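Local structure of aldose 1-epimerase (Caenorhabditis elegans, 1LUR) at residues I17-L23 and T146-Q152; L37-K42 and T334-V338; Q47-L51 and A173-G179. The protein probably interconverts the alpha and beta anomers of aldose sugars, as other aldose 1-epimerases (galactose mutarotases) do. All blocks are in the same frame, centred on the assembly; numbering follows the deposited sequence.

Interaction 1: I17-L23 and T146-Q152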
ATOM      1  N   ILE A  17      -5.235  10.370 -15.209  1.00 36.26           N
ATOM      2  CA  ILE A  17      -5.725   9.304 -16.073  1.00 35.69           C
ATOM      3  C   ILE A  17      -7.183   9.130 -15.690  1.00 35.15           C
ATOM      4  O   ILE A  17      -7.575   9.457 -14.567  1.00 33.81           O
ATOM      5  CB  ILE A  17      -4.982   7.965 -15.871  1.00 35.69           C
ATOM      6  CG1 ILE A  17      -5.169   7.453 -14.444  1.00 35.02           C
ATOM      7  CG2 ILE A  17      -3.513   8.138 -16.198  1.00 34.38           C
ATOM      8  CD1 ILE A  17      -4.611   6.060 -14.233  1.00 35.90           C
ATOM      9  N   ALA A  18      -7.996   8.625 -16.609  1.00 35.51           N
ATOM     10  CA  ALA A  18      -9.407   8.444 -16.296  1.00 35.21           C
ATOM     11  C   ALA A  18     -10.137   7.596 -17.320  1.00 33.71           C
ATOM     12  O   ALA A  18      -9.677   7.425 -18.449  1.00 34.74           O
ATOM     13  CB  ALA A  18     -10.081   9.811 -16.184  1.00 34.49           C
ATOM     14  N   ASN A  19     -11.271   7.043 -16.918  1.00 32.52           N
ATOM     15  CA  ASN A  19     -12.042   6.224 -17.838  1.00 32.87           C
ATOM     16  C   ASN A  19     -13.186   7.104 -18.338  1.00 33.07           C
ATOM     17  O   ASN A  19     -13.149   8.321 -18.169  1.00 33.45           O
ATOM     18  CB  ASN A  19     -12.580   4.963 -17.157  1.00 32.48           C
ATOM     19  CG  ASN A  19     -13.516   5.266 -16.015  1.00 33.24           C
ATOM     20  OD1 ASN A  19     -13.858   6.424 -15.756  1.00 35.09           O
ATOM     21  ND2 ASN A  19     -13.946   4.220 -15.319  1.00 34.47           N
ATOM     22  N   LYS A  20     -14.197   6.498 -18.941  1.00 34.87           N
ATOM     23  CA  LYS A  20     -15.325   7.264 -19.459  1.00 37.66           C
ATOM     24  C   LYS A  20     -16.561   7.263 -18.563  1.00 38.27           C
ATOM     25  O   LYS A  20     -17.601   7.801 -18.950  1.00 37.98           O
ATOM     26  CB  LYS A  20     -15.711   6.731 -20.839  1.00 39.19           C
ATOM     27  CG  LYS A  20     -14.619   6.808 -21.889  1.00 41.97           C
ATOM     28  CD  LYS A  20     -14.381   8.236 -22.336  1.00 47.10           C
ATOM     29  CE  LYS A  20     -13.543   8.269 -23.605  1.00 48.65           C
ATOM     30  NZ  LYS A  20     -14.180   7.440 -24.671  1.00 51.75           N
ATOM     31  N   GLN A  21     -16.453   6.679 -17.372  1.00 39.54           N
ATOM     32  CA  GLN A  21     -17.590   6.627 -16.456  1.00 39.90           C
ATOM     33  C   GLN A  21     -17.494   7.471 -15.190  1.00 39.87           C
ATOM     34  O   GLN A  21     -18.305   7.308 -14.277  1.00 41.05           O
ATOM     35  CB  GLN A  21     -17.885   5.178 -16.056  1.00 42.61           C
ATOM     36  CG  GLN A  21     -18.457   4.324 -17.173  1.00 46.32           C
ATOM     37  CD  GLN A  21     -17.403   3.878 -18.155  1.00 49.10           C
ATOM     38  OE1 GLN A  21     -16.574   3.022 -17.843  1.00 51.67           O
ATOM     39  NE2 GLN A  21     -17.418   4.460 -19.347  1.00 51.29           N
ATOM     40  N   GLY A  22     -16.515   8.364 -15.118  1.00 38.10           N
ATOM     41  CA  GLY A  22     -16.397   9.188 -13.929  1.00 36.43           C
ATOM     42  C   GLY A  22     -15.365   8.759 -12.902  1.00 36.68           C
ATOM     43  O   GLY A  22     -15.482   9.115 -11.731  1.00 37.80           O
ATOM     44  N   LEU A  23     -14.369   7.984 -13.325  1.00 35.32           N
ATOM     45  CA  LEU A  23     -13.309   7.517 -12.429  1.00 34.22           C
ATOM     46  C   LEU A  23     -12.022   8.197 -12.873  1.00 33.65           C
ATOM     47  O   LEU A  23     -11.601   8.047 -14.017  1.00 35.28           O
ATOM     48  CB  LEU A  23     -13.143   5.994 -12.523  1.00 33.52           C
ATOM     49  CG  LEU A  23     -11.929   5.352 -11.832  1.00 33.82           C
ATOM     50  CD1 LEU A  23     -11.975   5.584 -10.322  1.00 30.38           C
ATOM     51  CD2 LEU A  23     -11.924   3.859 -12.136  1.00 35.46           C
ATOM     52  N   THR A 146      -3.572   1.887 -14.060  1.00 27.88           N
ATOM     53  CA  THR A 146      -4.492   1.893 -15.187  1.00 27.85           C
ATOM     54  C   THR A 146      -5.936   1.881 -14.706  1.00 27.65           C
ATOM     55  O   THR A 146      -6.267   1.214 -13.728  1.00 26.28           O
ATOM     56  CB  THR A 146      -4.266   0.647 -16.073  1.00 27.86           C
ATOM     57  OG1 THR A 146      -2.915   0.638 -16.559  1.00 26.79           O
ATOM     58  CG2 THR A 146      -5.240   0.637 -17.258  1.00 28.70           C
ATOM     59  N   VAL A 147      -6.789   2.649 -15.372  1.00 27.37           N
ATOM     60  CA  VAL A 147      -8.200   2.701 -15.009  1.00 29.00           C
ATOM     61  C   VAL A 147      -8.928   2.152 -16.231  1.00 30.06           C
ATOM     62  O   VAL A 147      -8.491   2.377 -17.359  1.00 30.65           O
ATOM     63  CB  VAL A 147      -8.681   4.136 -14.736  1.00 29.15           C
ATOM     64  CG1 VAL A 147      -8.137   4.624 -13.403  1.00 27.78           C
ATOM     65  CG2 VAL A 147      -8.237   5.059 -15.870  1.00 29.77           C
ATOM     66  N   ASN A 148     -10.021   1.425 -16.017  1.00 30.17           N
ATOM     67  CA  ASN A 148     -10.762   0.866 -17.147  1.00 31.75           C
ATOM     68  C   ASN A 148     -12.264   1.114 -17.071  1.00 33.26           C
ATOM     69  O   ASN A 148     -12.752   1.738 -16.132  1.00 32.55           O
ATOM     70  CB  ASN A 148     -10.507  -0.638 -17.264  1.00 29.95           C
ATOM     71  CG  ASN A 148     -10.888  -1.399 -16.008  1.00 29.03           C
ATOM     72  OD1 ASN A 148     -11.892  -1.100 -15.361  1.00 25.52           O
ATOM     73  ND2 ASN A 148     -10.095  -2.407 -15.671  1.00 31.30           N
ATOM     74  N   ASP A 149     -12.984   0.608 -18.073  1.00 35.13           N
ATOM     75  CA  ASP A 149     -14.436   0.755 -18.164  1.00 37.39           C
ATOM     76  C   ASP A 149     -15.213  -0.019 -17.109  1.00 37.22           C
ATOM     77  O   ASP A 149     -16.426   0.132 -16.991  1.00 37.46           O
ATOM     78  CB  ASP A 149     -14.924   0.343 -19.561  1.00 39.87           C
ATOM     79  CG  ASP A 149     -14.417  -1.027 -19.977  1.00 42.99           C
ATOM     80  OD1 ASP A 149     -14.617  -2.003 -19.221  1.00 45.65           O
ATOM     81  OD2 ASP A 149     -13.817  -1.131 -21.067  1.00 47.62           O
ATOM     82  N   ARG A 150     -14.517  -0.858 -16.349  1.00 37.20           N
ATOM     83  CA  ARG A 150     -15.159  -1.645 -15.306  1.00 36.11           C
ATOM     84  C   ARG A 150     -15.020  -0.897 -13.983  1.00 33.81           C
ATOM     85  O   ARG A 150     -15.275  -1.447 -12.913  1.00 34.14           O
ATOM     86  CB  ARG A 150     -14.495  -3.020 -15.209  1.00 37.75           C
ATOM     87  CG  ARG A 150     -14.573  -3.844 -16.490  1.00 42.48           C
ATOM     88  CD  ARG A 150     -13.728  -5.106 -16.379  1.00 45.17           C
ATOM     89  NE  ARG A 150     -14.104  -5.909 -15.218  1.00 49.69           N
ATOM     90  CZ  ARG A 150     -13.414  -6.958 -14.773  1.00 52.15           C
ATOM     91  NH1 ARG A 150     -12.302  -7.342 -15.391  1.00 51.87           N
ATOM     92  NH2 ARG A 150     -13.838  -7.624 -13.704  1.00 52.51           N
ATOM     93  N   ASN A 151     -14.625   0.370 -14.068  1.00 32.07           N
ATOM     94  CA  ASN A 151     -14.439   1.216 -12.888  1.00 31.45           C
ATOM     95  C   ASN A 151     -13.404   0.627 -11.950  1.00 30.61           C
ATOM     96  O   ASN A 151     -13.564   0.644 -10.724  1.00 29.98           O
ATOM     97  CB  ASN A 151     -15.749   1.420 -12.129  1.00 33.83           C
ATOM     98  CG  ASN A 151     -16.694   2.347 -12.849  1.00 35.80           C
ATOM     99  OD1 ASN A 151     -16.274   3.355 -13.415  1.00 36.29           O
ATOM    100  ND2 ASN A 151     -17.982   2.024 -12.821  1.00 38.14           N
ATOM    101  N   GLN A 152     -12.337   0.105 -12.538  1.00 29.77           N
ATOM    102  CA  GLN A 152     -11.267  -0.490 -11.759  1.00 29.85           C
ATOM    103  C   GLN A 152      -9.962   0.274 -11.908  1.00 29.63           C
ATOM    104  O   GLN A 152      -9.676   0.857 -12.957  1.00 29.09           O
ATOM    105  CB  GLN A 152     -11.004  -1.927 -12.206  1.00 31.78           C
ATOM    106  CG  GLN A 152     -12.205  -2.842 -12.207  1.00 32.71           C
ATOM    107  CD  GLN A 152     -11.837  -4.234 -12.657  1.00 33.54           C
ATOM    108  OE1 GLN A 152     -11.156  -4.407 -13.668  1.00 33.39           O
ATOM    109  NE2 GLN A 152     -12.287  -5.240 -11.910  1.00 31.87           N
TER
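V147, L23 and N151 lose the most surface here. V147 points at the 17-23 segment. Its CG1 lies 3.9 Å from I17 CD1 and 4.1 Å from L23 CD2, and its CG2 is 3.5 Å from A18 C. L23 also covers the opposing turn, with CD2 3.6 Å from N151 C. N151 ends a type I turn from N148 and has left-handed helical angles (59/41). N151 N bonds N148 O and N148 N bonds Q152 O, each at 3.1 Å. This is the type I turn with G1 bulge of a beta hairpin. N151 OD1 accepts from N19 ND2 at 3.1 Å. The same N19 ND2 donates to N148 O at 2.9 Å, so one amide ties both ends of the turn. N19 OD1 accepts from L23 N at 2.9 Å. The contact thus packs two hairpin ends together, that of strands 15-18 and 24-28 and that of 138-147 and 152-160. L23 reaches inward to L37 and F39 of strand 33-40 and to F335 of strand 327-337.

Interaction 2: L37-K42 and T334-V338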
ATOM      1  N   LEU A  37      -7.904  10.162  -6.288  1.00 38.12           N
ATOM      2  CA  LEU A  37      -8.772   9.153  -6.885  1.00 39.50           C
ATOM      3  C   LEU A  37     -10.211   9.606  -6.631  1.00 39.67           C
ATOM      4  O   LEU A  37     -10.759   9.403  -5.546  1.00 40.11           O
ATOM      5  CB  LEU A  37      -8.528   7.777  -6.265  1.00 39.98           C
ATOM      6  CG  LEU A  37      -9.135   6.601  -7.041  1.00 39.95           C
ATOM      7  CD1 LEU A  37      -8.488   5.322  -6.590  1.00 42.75           C
ATOM      8  CD2 LEU A  37     -10.634   6.540  -6.838  1.00 41.06           C
ATOM      9  N   THR A  38     -10.815  10.226  -7.640  1.00 39.76           N
ATOM     10  CA  THR A  38     -12.183  10.716  -7.529  1.00 39.28           C
ATOM     11  C   THR A  38     -13.205   9.752  -8.120  1.00 40.05           C
ATOM     12  O   THR A  38     -12.964   9.128  -9.153  1.00 38.86           O
ATOM     13  CB  THR A  38     -12.320  12.080  -8.230  1.00 39.07           C
ATOM     14  OG1 THR A  38     -11.967  11.944  -9.611  1.00 40.91           O
ATOM     15  CG2 THR A  38     -11.394  13.095  -7.587  1.00 39.83           C
ATOM     16  N   PHE A  39     -14.354   9.647  -7.457  1.00 40.76           N
ATOM     17  CA  PHE A  39     -15.431   8.764  -7.896  1.00 42.16           C
ATOM     18  C   PHE A  39     -16.749   9.294  -7.333  1.00 43.41           C
ATOM     19  O   PHE A  39     -16.847   9.592  -6.146  1.00 43.85           O
ATOM     20  CB  PHE A  39     -15.180   7.350  -7.376  1.00 39.82           C
ATOM     21  CG  PHE A  39     -16.042   6.299  -8.014  1.00 37.74           C
ATOM     22  CD1 PHE A  39     -15.877   5.971  -9.356  1.00 38.70           C
ATOM     23  CD2 PHE A  39     -16.992   5.611  -7.267  1.00 37.25           C
ATOM     24  CE1 PHE A  39     -16.643   4.966  -9.946  1.00 37.43           C
ATOM     25  CE2 PHE A  39     -17.765   4.603  -7.846  1.00 36.35           C
ATOM     26  CZ  PHE A  39     -17.589   4.281  -9.187  1.00 35.84           C
ATOM     27  N   PRO A  40     -17.783   9.410  -8.178  1.00 45.64           N
ATOM     28  CA  PRO A  40     -19.074   9.917  -7.700  1.00 46.14           C
ATOM     29  C   PRO A  40     -19.741   9.031  -6.650  1.00 47.36           C
ATOM     30  O   PRO A  40     -19.725   7.806  -6.758  1.00 46.78           O
ATOM     31  CB  PRO A  40     -19.893  10.024  -8.982  1.00 46.07           C
ATOM     32  CG  PRO A  40     -19.355   8.891  -9.812  1.00 46.92           C
ATOM     33  CD  PRO A  40     -17.862   9.010  -9.595  1.00 45.77           C
ATOM     34  N   ASP A  41     -20.325   9.658  -5.632  1.00 49.20           N
ATOM     35  CA  ASP A  41     -20.999   8.916  -4.570  1.00 51.15           C
ATOM     36  C   ASP A  41     -22.419   8.556  -5.004  1.00 51.39           C
ATOM     37  O   ASP A  41     -22.790   8.750  -6.161  1.00 51.14           O
ATOM     38  CB  ASP A  41     -21.055   9.743  -3.279  1.00 52.11           C
ATOM     39  CG  ASP A  41     -21.712  11.096  -3.479  1.00 53.48           C
ATOM     40  OD1 ASP A  41     -22.664  11.181  -4.280  1.00 53.95           O
ATOM     41  OD2 ASP A  41     -21.283  12.073  -2.829  1.00 53.71           O
ATOM     42  N   LYS A  42     -23.207   8.036  -4.067  1.00 52.41           N
ATOM     43  CA  LYS A  42     -24.585   7.648  -4.351  1.00 53.25           C
ATOM     44  C   LYS A  42     -25.413   8.846  -4.805  1.00 53.86           C
ATOM     45  O   LYS A  42     -26.401   8.691  -5.521  1.00 54.88           O
ATOM     46  CB  LYS A  42     -25.229   7.033  -3.106  1.00 52.87           C
ATOM     47  CG  LYS A  42     -25.402   8.007  -1.950  1.00 52.69           C
ATOM     48  CD  LYS A  42     -25.990   7.315  -0.731  1.00 53.04           C
ATOM     49  CE  LYS A  42     -26.201   8.293   0.412  1.00 52.99           C
ATOM     50  NZ  LYS A  42     -26.701   7.605   1.636  1.00 54.00           N
ATOM     51  N   THR A 334     -11.783  -2.177  -7.382  1.00 31.24           N
ATOM     52  CA  THR A 334     -13.026  -1.983  -8.123  1.00 32.90           C
ATOM     53  C   THR A 334     -13.908  -1.049  -7.314  1.00 33.66           C
ATOM     54  O   THR A 334     -14.175  -1.304  -6.141  1.00 33.28           O
ATOM     55  CB  THR A 334     -13.788  -3.306  -8.338  1.00 32.86           C
ATOM     56  OG1 THR A 334     -12.987  -4.203  -9.114  1.00 28.25           O
ATOM     57  CG2 THR A 334     -15.096  -3.047  -9.079  1.00 34.83           C
ATOM     58  N   PHE A 335     -14.354   0.035  -7.943  1.00 35.86           N
ATOM     59  CA  PHE A 335     -15.207   1.004  -7.278  1.00 36.06           C
ATOM     60  C   PHE A 335     -16.649   0.840  -7.741  1.00 37.58           C
ATOM     61  O   PHE A 335     -16.914   0.689  -8.934  1.00 37.23           O
ATOM     62  CB  PHE A 335     -14.710   2.420  -7.564  1.00 35.11           C
ATOM     63  CG  PHE A 335     -13.278   2.640  -7.170  1.00 35.75           C
ATOM     64  CD1 PHE A 335     -12.247   2.419  -8.080  1.00 34.31           C
ATOM     65  CD2 PHE A 335     -12.955   3.014  -5.869  1.00 35.57           C
ATOM     66  CE1 PHE A 335     -10.916   2.561  -7.700  1.00 35.28           C
ATOM     67  CE2 PHE A 335     -11.623   3.159  -5.476  1.00 34.41           C
ATOM     68  CZ  PHE A 335     -10.604   2.931  -6.395  1.00 34.98           C
ATOM     69  N   SER A 336     -17.572   0.855  -6.786  1.00 39.03           N
ATOM     70  CA  SER A 336     -18.991   0.704  -7.086  1.00 40.52           C
ATOM     71  C   SER A 336     -19.837   1.358  -6.004  1.00 42.88           C
ATOM     72  O   SER A 336     -19.341   2.161  -5.210  1.00 42.68           O
ATOM     73  CB  SER A 336     -19.344  -0.778  -7.164  1.00 39.96           C
ATOM     74  OG  SER A 336     -19.156  -1.399  -5.901  1.00 39.55           O
ATOM     75  N   HIS A 337     -21.121   1.014  -5.979  1.00 44.90           N
ATOM     76  CA  HIS A 337     -22.030   1.568  -4.988  1.00 46.43           C
ATOM     77  C   HIS A 337     -22.783   0.461  -4.263  1.00 48.63           C
ATOM     78  O   HIS A 337     -23.121  -0.570  -4.847  1.00 48.53           O
ATOM     79  CB  HIS A 337     -23.022   2.530  -5.643  1.00 45.16           C
ATOM     80  CG  HIS A 337     -22.377   3.720  -6.283  1.00 43.57           C
ATOM     81  ND1 HIS A 337     -21.795   3.672  -7.530  1.00 44.05           N
ATOM     82  CD2 HIS A 337     -22.211   4.989  -5.839  1.00 43.40           C
ATOM     83  CE1 HIS A 337     -21.296   4.859  -7.829  1.00 42.84           C
ATOM     84  NE2 HIS A 337     -21.536   5.677  -6.819  1.00 41.89           N
ATOM     85  N   VAL A 338     -23.032   0.676  -2.977  1.00 51.11           N
ATOM     86  CA  VAL A 338     -23.744  -0.298  -2.165  1.00 54.28           C
ATOM     87  C   VAL A 338     -25.253  -0.108  -2.345  1.00 56.76           C
ATOM     88  O   VAL A 338     -25.865   0.742  -1.696  1.00 57.96           O
ATOM     89  CB  VAL A 338     -23.363  -0.142  -0.670  1.00 53.58           C
ATOM     90  CG1 VAL A 338     -23.497   1.314  -0.245  1.00 53.52           C
ATOM     91  CG2 VAL A 338     -24.242  -1.028   0.190  1.00 53.94           C
TER
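Strands 37-40 and 334-337 run in nearly the same direction. Their axes cross at -27° and come within 8.5 Å. F39 stands opposite F335, with CA atoms 7.8 Å apart; at the loop end the CA atoms of K42 and H337 come to 6.6 Å. This spacing is that of two sheets packed face to face, so side chains fill the gap. L37 and F39 point across from one strand, F335 and H337 from the other. L37 CD2 sits over the face of the F335 ring, 4.0 Å from its centroid, in a CH-pi contact. F335 CB in turn lies over the F39 ring, 3.7 Å from the centroid and almost on the ring normal. The F39 and H337 rings are near parallel but slid apart, with F39 CE2 3.5 Å from H337 CE1. F39, F335 and H337 thus form an aromatic cluster. At its end, where strand 37-40 gives way to loop, H337 NE2 donates to P40 O at 2.8 Å. This links the two layers near the C-terminus. L153 of strand 152-160 packs on L37 and F335. The arrangement is an aligned beta sandwich, consistent with the galactose mutarotase fold.

Interaction 3: Q47-L51 and A173-G179; sequences QDLVL and AYWNLDG
The segments run antiparallel and are joined by one beta bridge. V50 and W175 form a non-hydrogen-bonded pair with CA atoms 4.6 Å apart. A backbone bond flanks the pair at each end: N176 N to L49 O at 2.9 Å, and L51 N to Y174 O at 3.0 Å. Strand 47-48 is extended, but L49 turns helical (-81/-10) before V50 returns to extended. D48 OD1 accepts from V50 N at 3.2 Å, an Asx turn at this kink. L177 makes a like bend (-85/-10), and N176 OD1 takes G179 N at 2.6 Å. G179 has positive phi. V50 (m) presses CG1 on the face of the W175 six-membered ring, 3.4 Å from its centroid. L49 (m, t) sits over the notch between W175 and L177. Its CB is 3.8 Å from W175 CE3 (W175 is m, chi2 86°), and its CD2 is 3.7 Å from L177 CD2. L51 (m, t) lays CD1 against Y174 CB at 3.6 Å. Q47 (t) rests CG 3.5 Å from L177 O. A water accepts from Y174 N at 2.6 Å. This single antiparallel bridge joins the end of edge strand 46-48 of the four-stranded sheet to the end of strand 170-175 of the seven-stranded sheet. L37 and L267, from strands 33-40 and 265-271, pack on W175.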
ATOM      1  N   GLN A  47     -16.115  12.340  -5.070  1.00 49.53           N
ATOM      2  CA  GLN A  47     -15.433  12.249  -3.793  1.00 48.58           C
ATOM      3  C   GLN A  47     -14.029  11.711  -4.013  1.00 47.19           C
ATOM      4  O   GLN A  47     -13.837  10.745  -4.758  1.00 45.97           O
ATOM      5  CB  GLN A  47     -16.185  11.316  -2.847  1.00 50.41           C
ATOM      6  CG  GLN A  47     -15.545  11.216  -1.479  1.00 53.32           C
ATOM      7  CD  GLN A  47     -15.530  12.549  -0.759  1.00 54.90           C
ATOM      8  OE1 GLN A  47     -16.583  13.078  -0.398  1.00 56.47           O
ATOM      9  NE2 GLN A  47     -14.340  13.105  -0.555  1.00 55.04           N
ATOM     10  N   ASP A  48     -13.052  12.356  -3.386  1.00 45.25           N
ATOM     11  CA  ASP A  48     -11.665  11.926  -3.512  1.00 43.56           C
ATOM     12  C   ASP A  48     -11.564  10.847  -2.444  1.00 42.69           C
ATOM     13  O   ASP A  48     -11.723  11.127  -1.255  1.00 41.27           O
ATOM     14  CB  ASP A  48     -10.710  13.077  -3.196  1.00 44.58           C
ATOM     15  CG  ASP A  48      -9.286  12.793  -3.650  1.00 45.71           C
ATOM     16  OD1 ASP A  48      -8.837  11.631  -3.512  1.00 45.03           O
ATOM     17  OD2 ASP A  48      -8.618  13.731  -4.135  1.00 43.71           O
ATOM     18  N   LEU A  49     -11.306   9.616  -2.868  1.00 40.73           N
ATOM     19  CA  LEU A  49     -11.200   8.495  -1.949  1.00 39.49           C
ATOM     20  C   LEU A  49      -9.876   8.307  -1.207  1.00 38.56           C
ATOM     21  O   LEU A  49      -9.802   7.495  -0.289  1.00 37.65           O
ATOM     22  CB  LEU A  49     -11.558   7.209  -2.695  1.00 38.95           C
ATOM     23  CG  LEU A  49     -12.873   7.265  -3.482  1.00 39.43           C
ATOM     24  CD1 LEU A  49     -13.075   5.956  -4.227  1.00 39.21           C
ATOM     25  CD2 LEU A  49     -14.038   7.527  -2.531  1.00 39.04           C
ATOM     26  N   VAL A  50      -8.838   9.044  -1.587  1.00 38.93           N
ATOM     27  CA  VAL A  50      -7.549   8.903  -0.909  1.00 38.73           C
ATOM     28  C   VAL A  50      -7.028  10.221  -0.341  1.00 39.82           C
ATOM     29  O   VAL A  50      -7.255  11.296  -0.908  1.00 39.62           O
ATOM     30  CB  VAL A  50      -6.465   8.328  -1.856  1.00 36.69           C
ATOM     31  CG1 VAL A  50      -6.932   7.001  -2.428  1.00 36.63           C
ATOM     32  CG2 VAL A  50      -6.156   9.316  -2.971  1.00 35.56           C
ATOM     33  N   LEU A  51      -6.329  10.136   0.786  1.00 41.12           N
ATOM     34  CA  LEU A  51      -5.777  11.329   1.418  1.00 42.55           C
ATOM     35  C   LEU A  51      -4.651  11.836   0.535  1.00 44.17           C
ATOM     36  O   LEU A  51      -4.279  11.180  -0.439  1.00 44.09           O
ATOM     37  CB  LEU A  51      -5.248  10.999   2.814  1.00 42.44           C
ATOM     38  CG  LEU A  51      -6.289  10.408   3.768  1.00 42.90           C
ATOM     39  CD1 LEU A  51      -5.661  10.157   5.130  1.00 42.78           C
ATOM     40  CD2 LEU A  51      -7.474  11.360   3.891  1.00 41.98           C
ATOM     41  N   ALA A 173      -1.600   3.941  -0.231  1.00 28.88           N
ATOM     42  CA  ALA A 173      -2.689   4.915  -0.269  1.00 29.53           C
ATOM     43  C   ALA A 173      -3.581   4.780   0.965  1.00 30.27           C
ATOM     44  O   ALA A 173      -3.910   3.671   1.384  1.00 30.39           O
ATOM     45  CB  ALA A 173      -3.520   4.724  -1.533  1.00 29.78           C
ATOM     46  N   TYR A 174      -3.945   5.917   1.552  1.00 31.98           N
ATOM     47  CA  TYR A 174      -4.803   5.960   2.735  1.00 32.21           C
ATOM     48  C   TYR A 174      -6.211   6.205   2.194  1.00 31.14           C
ATOM     49  O   TYR A 174      -6.446   7.210   1.521  1.00 30.83           O
ATOM     50  CB  TYR A 174      -4.418   7.123   3.653  1.00 34.78           C
ATOM     51  CG  TYR A 174      -3.135   6.952   4.445  1.00 37.31           C
ATOM     52  CD1 TYR A 174      -1.886   6.952   3.817  1.00 38.26           C
ATOM     53  CD2 TYR A 174      -3.170   6.856   5.836  1.00 38.78           C
ATOM     54  CE1 TYR A 174      -0.705   6.868   4.564  1.00 39.01           C
ATOM     55  CE2 TYR A 174      -2.001   6.770   6.587  1.00 39.37           C
ATOM     56  CZ  TYR A 174      -0.773   6.777   5.950  1.00 39.52           C
ATOM     57  OH  TYR A 174       0.375   6.695   6.708  1.00 41.36           O
ATOM     58  N   TRP A 175      -7.144   5.307   2.500  1.00 31.36           N
ATOM     59  CA  TRP A 175      -8.512   5.450   2.018  1.00 32.50           C
ATOM     60  C   TRP A 175      -9.565   5.967   2.994  1.00 34.19           C
ATOM     61  O   TRP A 175      -9.589   5.605   4.168  1.00 35.37           O
ATOM     62  CB  TRP A 175      -8.992   4.119   1.437  1.00 31.98           C
ATOM     63  CG  TRP A 175      -8.091   3.566   0.382  1.00 33.29           C
ATOM     64  CD1 TRP A 175      -6.990   2.780   0.574  1.00 32.96           C
ATOM     65  CD2 TRP A 175      -8.194   3.773  -1.033  1.00 32.03           C
ATOM     66  NE1 TRP A 175      -6.402   2.484  -0.633  1.00 32.27           N
ATOM     67  CE2 TRP A 175      -7.120   3.081  -1.636  1.00 33.03           C
ATOM     68  CE3 TRP A 175      -9.088   4.478  -1.851  1.00 31.74           C
ATOM     69  CZ2 TRP A 175      -6.916   3.073  -3.021  1.00 31.51           C
ATOM     70  CZ3 TRP A 175      -8.885   4.469  -3.227  1.00 31.04           C
ATOM     71  CH2 TRP A 175      -7.807   3.770  -3.795  1.00 31.68           C
ATOM     72  N   ASN A 176     -10.440   6.815   2.463  1.00 37.01           N
ATOM     73  CA  ASN A 176     -11.543   7.438   3.190  1.00 39.50           C
ATOM     74  C   ASN A 176     -12.543   7.692   2.067  1.00 39.97           C
ATOM     75  O   ASN A 176     -12.318   8.540   1.204  1.00 39.50           O
ATOM     76  CB  ASN A 176     -11.108   8.761   3.827  1.00 42.05           C
ATOM     77  CG  ASN A 176     -12.237   9.443   4.574  1.00 45.72           C
ATOM     78  OD1 ASN A 176     -13.278   9.756   3.994  1.00 47.07           O
ATOM     79  ND2 ASN A 176     -12.041   9.671   5.867  1.00 47.27           N
ATOM     80  N   LEU A 177     -13.643   6.949   2.080  1.00 42.19           N
ATOM     81  CA  LEU A 177     -14.674   7.069   1.057  1.00 43.29           C
ATOM     82  C   LEU A 177     -15.770   8.131   1.183  1.00 44.98           C
ATOM     83  O   LEU A 177     -16.517   8.340   0.228  1.00 45.34           O
ATOM     84  CB  LEU A 177     -15.334   5.700   0.875  1.00 41.90           C
ATOM     85  CG  LEU A 177     -14.371   4.504   0.879  1.00 42.02           C
ATOM     86  CD1 LEU A 177     -15.152   3.209   0.683  1.00 42.87           C
ATOM     87  CD2 LEU A 177     -13.333   4.673  -0.220  1.00 41.29           C
ATOM     88  N   ASP A 178     -15.881   8.810   2.323  1.00 46.42           N
ATOM     89  CA  ASP A 178     -16.934   9.824   2.454  1.00 47.79           C
ATOM     90  C   ASP A 178     -16.530  11.171   3.041  1.00 49.06           C
ATOM     91  O   ASP A 178     -17.371  12.059   3.197  1.00 50.47           O
ATOM     92  CB  ASP A 178     -18.103   9.262   3.269  1.00 46.38           C
ATOM     93  CG  ASP A 178     -17.681   8.787   4.644  1.00 45.82           C
ATOM     94  OD1 ASP A 178     -16.896   9.497   5.304  1.00 46.69           O
ATOM     95  OD2 ASP A 178     -18.143   7.710   5.072  1.00 44.57           O
ATOM     96  N   GLY A 179     -15.256  11.326   3.374  1.00 49.45           N
ATOM     97  CA  GLY A 179     -14.802  12.583   3.934  1.00 50.09           C
ATOM     98  C   GLY A 179     -14.975  12.725   5.433  1.00 50.46           C
ATOM     99  O   GLY A 179     -14.599  13.751   5.999  1.00 50.29           O
TER
HETATM  100  O   HOH W   1      -3.356   8.063   0.265  1.00 37.25           O

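Overall arrangement
Interactions 1 and 2 are partly buried, while interaction 3 is a buried contact nearer the chain's centre. Strand 33-40 lies in the same small sheet as strands 15-18 and 46-48, so all three contacts reach that sheet. Interaction 1 joins two turns by V147 and L23 packing and by hydrogen bonds from the N19 amide. Interaction 2 packs sheet on sheet with aromatic rings. Interaction 3 relies on backbone pairing and apolar side chains. Interaction 2 touches both others, each with its centre 11 Å away. N151 O lies 3.0 Å from F335 N, and L37 O lies 2.7 Å from L49 N; both are probable hydrogen bonds. Interactions 1 and 3 do not touch, with centres about 17 Å apart.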